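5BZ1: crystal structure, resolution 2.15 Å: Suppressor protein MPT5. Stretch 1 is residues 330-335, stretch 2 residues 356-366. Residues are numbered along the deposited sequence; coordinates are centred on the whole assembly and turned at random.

Stretch 1 330-335: NYSPLL
Stretch 2, residues 356-366: NFCNDFSLKIG

The contact between residues 330-335 and 356-366 is an apolar packing of a short turn against one side of a helix. No hydrogen bond crosses it, and the two stretches together bury 361 Å². Stretch 2 is helical throughout, with phi from -55° to -75° and psi from -31° to -55°, and i to i+4 backbone hydrogen bonds such as F361 N to F357 O (2.7 Å) and I365 N to F361 O (2.8 Å). In stretch 1, residues 332-334 form a 3-10 segment, closed by L334 N to Y331 O (2.9 Å) and L335 N to S332 O (3.0 Å). The register is set by CA of L334 lying 5.6 Å from CA of C358, and CA of L335 lying 6.1 Å from CA of S362.

L334 covers the most surface, 89 Å² of it lying under the helix. Its CA-to-CB bond points toward the helix, and chi1 -47° (m) with chi2 -168° (t) places CD1 over one face of the F361 ring. L334 CD1 is 4.0 Å from the centroid of the F361 ring and 8° off its normal, the geometry of a CH-pi contact. L334 CD1 also lies at the edge of F357, 4.2 Å from F357 CE2. An apolar side chain suits this place: one methyl, CD1, lies over the F361 face and beside the F357 edge, and no polar group is left unpaired.

F361, with 66 Å² covered, is the helix's main contribution. Its CA-to-CB bond points toward the turn, and chi1 174° (t) with chi2 83° offers a face to L334 and an edge to Y331. The two aromatic rings form an offset edge-to-face pair, F361 edge toward Y331 face, with centroids 5.1 Å apart and planes at 71°; the closest atoms are Y331 CD1 and F361 CE2 at 3.4 Å.

Y331 is buried, with phi/psi -142/17, chi1 60° (p) and chi2 80°. Its ring reaches along the helix to I365, Y331 CZ lying 3.9 Å from I365 CG1, while its hydroxyl is hydrogen-bonded elsewhere in the structure. Tyrosine thus combines an apolar ring with a satisfied polar end.

L335 is exposed and its CA-to-CB bond points away, yet chi1 -61° (m) and chi2 -178° (t) bring its end back: L335 CD2 is 3.6 Å from S362 OG and 4.1 Å from F361 CE2, at the edge of that ring. S362, chi1 -68° (m), turns OG to the helix backbone, S362 OG donating to C358 O at 3.0 Å. S362 is small, and with OG satisfied by C358 O the L335 methyl packs beside it.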

# COMPACT_ATOMS: atom_id res chain seq x y z
N ASN A 330 20.63 -2.97 -18.87
CA ASN A 330 20.47 -2.07 -17.74
C ASN A 330 21.54 -0.98 -17.64
O ASN A 330 21.32 0.03 -16.98
CB ASN A 330 20.44 -2.87 -16.43
CG ASN A 330 19.26 -3.82 -16.35
OD1 ASN A 330 18.23 -3.61 -16.98
ND2 ASN A 330 19.41 -4.88 -15.56
N TYR A 331 22.68 -1.18 -18.29
CA TYR A 331 23.82 -0.29 -18.09
C TYR A 331 24.66 0.04 -19.33
O TYR A 331 25.79 0.51 -19.20
CB TYR A 331 24.74 -0.85 -16.99
CG TYR A 331 25.30 -2.23 -17.28
CD1 TYR A 331 26.39 -2.39 -18.13
CD2 TYR A 331 24.76 -3.36 -16.69
CE1 TYR A 331 26.91 -3.64 -18.39
CE2 TYR A 331 25.28 -4.61 -16.94
CZ TYR A 331 26.36 -4.74 -17.80
OH TYR A 331 26.88 -5.99 -18.06
N SER A 332 24.12 -0.20 -20.52
CA SER A 332 24.88 0.06 -21.75
C SER A 332 25.41 1.50 -21.93
O SER A 332 26.52 1.68 -22.43
CB SER A 332 24.12 -0.43 -23.00
OG SER A 332 23.24 0.56 -23.51
N PRO A 333 24.63 2.52 -21.52
CA PRO A 333 25.20 3.88 -21.61
C PRO A 333 26.43 4.09 -20.72
O PRO A 333 27.19 5.02 -20.97
CB PRO A 333 24.05 4.77 -21.14
CG PRO A 333 22.82 4.00 -21.47
CD PRO A 333 23.19 2.57 -21.20
N LEU A 334 26.61 3.25 -19.70
CA LEU A 334 27.75 3.36 -18.80
C LEU A 334 29.03 2.80 -19.43
O LEU A 334 30.12 2.91 -18.85
CB LEU A 334 27.49 2.64 -17.47
CG LEU A 334 26.17 2.85 -16.72
CD1 LEU A 334 26.24 2.29 -15.31
CD2 LEU A 334 25.79 4.31 -16.68
N LEU A 335 28.90 2.19 -20.60
CA LEU A 335 30.04 1.57 -21.28
C LEU A 335 30.65 2.50 -22.32
O LEU A 335 31.86 2.60 -22.43
CB LEU A 335 29.63 0.24 -21.93
CG LEU A 335 29.10 -0.83 -20.98
CD1 LEU A 335 28.76 -2.11 -21.73
CD2 LEU A 335 30.11 -1.11 -19.89
N ASN A 356 35.64 9.10 -14.16
CA ASN A 356 36.28 8.08 -13.34
C ASN A 356 35.35 6.91 -13.01
O ASN A 356 35.77 5.75 -13.03
CB ASN A 356 36.85 8.70 -12.06
CG ASN A 356 37.73 7.73 -11.28
OD1 ASN A 356 38.30 6.80 -11.85
ND2 ASN A 356 37.85 7.95 -9.98
N PHE A 357 34.08 7.21 -12.70
CA PHE A 357 33.12 6.16 -12.38
C PHE A 357 32.92 5.19 -13.54
O PHE A 357 33.05 3.98 -13.37
CB PHE A 357 31.76 6.74 -12.00
CG PHE A 357 30.66 5.71 -11.98
CD1 PHE A 357 30.59 4.78 -10.96
CD2 PHE A 357 29.73 5.66 -13.01
CE1 PHE A 357 29.59 3.81 -10.95
CE2 PHE A 357 28.73 4.69 -13.01
CZ PHE A 357 28.67 3.77 -11.98
N CYS A 358 32.57 5.73 -14.71
CA CYS A 358 32.31 4.92 -15.89
C CYS A 358 33.49 4.01 -16.22
O CYS A 358 33.32 2.92 -16.75
CB CYS A 358 31.97 5.79 -17.10
SG CYS A 358 30.31 6.49 -17.08
N ASN A 359 34.69 4.48 -15.89
CA ASN A 359 35.91 3.69 -16.06
C ASN A 359 36.02 2.58 -15.01
O ASN A 359 36.38 1.44 -15.33
CB ASN A 359 37.14 4.59 -16.00
CG ASN A 359 38.43 3.84 -16.26
OD1 ASN A 359 38.78 3.57 -17.41
ND2 ASN A 359 39.15 3.50 -15.20
N ASP A 360 35.72 2.91 -13.76
CA ASP A 360 35.75 1.93 -12.68
C ASP A 360 34.66 0.87 -12.87
O ASP A 360 34.87 -0.31 -12.61
CB ASP A 360 35.59 2.61 -11.32
CG ASP A 360 36.78 3.49 -10.97
OD1 ASP A 360 37.93 3.05 -11.12
OD2 ASP A 360 36.54 4.64 -10.53
N PHE A 361 33.49 1.30 -13.33
CA PHE A 361 32.37 0.39 -13.57
C PHE A 361 32.71 -0.63 -14.66
O PHE A 361 32.51 -1.83 -14.47
CB PHE A 361 31.11 1.16 -13.94
CG PHE A 361 29.96 0.27 -14.34
CD1 PHE A 361 29.15 -0.31 -13.37
CD2 PHE A 361 29.70 -0.00 -15.68
CE1 PHE A 361 28.10 -1.14 -13.73
CE2 PHE A 361 28.65 -0.83 -16.05
CZ PHE A 361 27.85 -1.40 -15.07
N SER A 362 33.19 -0.13 -15.79
CA SER A 362 33.53 -0.99 -16.93
C SER A 362 34.55 -2.05 -16.54
O SER A 362 34.49 -3.19 -17.01
CB SER A 362 34.06 -0.16 -18.10
OG SER A 362 33.04 0.65 -18.65
N LEU A 363 35.50 -1.66 -15.70
CA LEU A 363 36.53 -2.58 -15.22
C LEU A 363 35.93 -3.67 -14.33
O LEU A 363 36.15 -4.86 -14.57
CB LEU A 363 37.61 -1.79 -14.46
CG LEU A 363 38.81 -2.46 -13.79
CD1 LEU A 363 38.51 -2.84 -12.35
CD2 LEU A 363 39.32 -3.67 -14.57
N LYS A 364 35.16 -3.27 -13.32
CA LYS A 364 34.58 -4.22 -12.38
C LYS A 364 33.53 -5.13 -13.01
O LYS A 364 33.45 -6.32 -12.68
CB LYS A 364 33.98 -3.49 -11.17
CG LYS A 364 35.00 -2.91 -10.20
CD LYS A 364 34.30 -2.27 -9.01
CE LYS A 364 35.29 -1.65 -8.04
NZ LYS A 364 36.14 -2.67 -7.38
N ILE A 365 32.71 -4.59 -13.91
CA ILE A 365 31.66 -5.38 -14.54
C ILE A 365 32.26 -6.32 -15.59
O ILE A 365 31.78 -7.44 -15.78
CB ILE A 365 30.53 -4.50 -15.13
CG1 ILE A 365 29.20 -5.26 -15.18
CG2 ILE A 365 30.89 -3.96 -16.52
CD1 ILE A 365 28.57 -5.45 -13.82
N GLY A 366 33.33 -5.87 -16.24
CA GLY A 366 34.04 -6.70 -17.20
C GLY A 366 34.69 -7.88 -16.51
O GLY A 366 34.67 -9.00 -17.02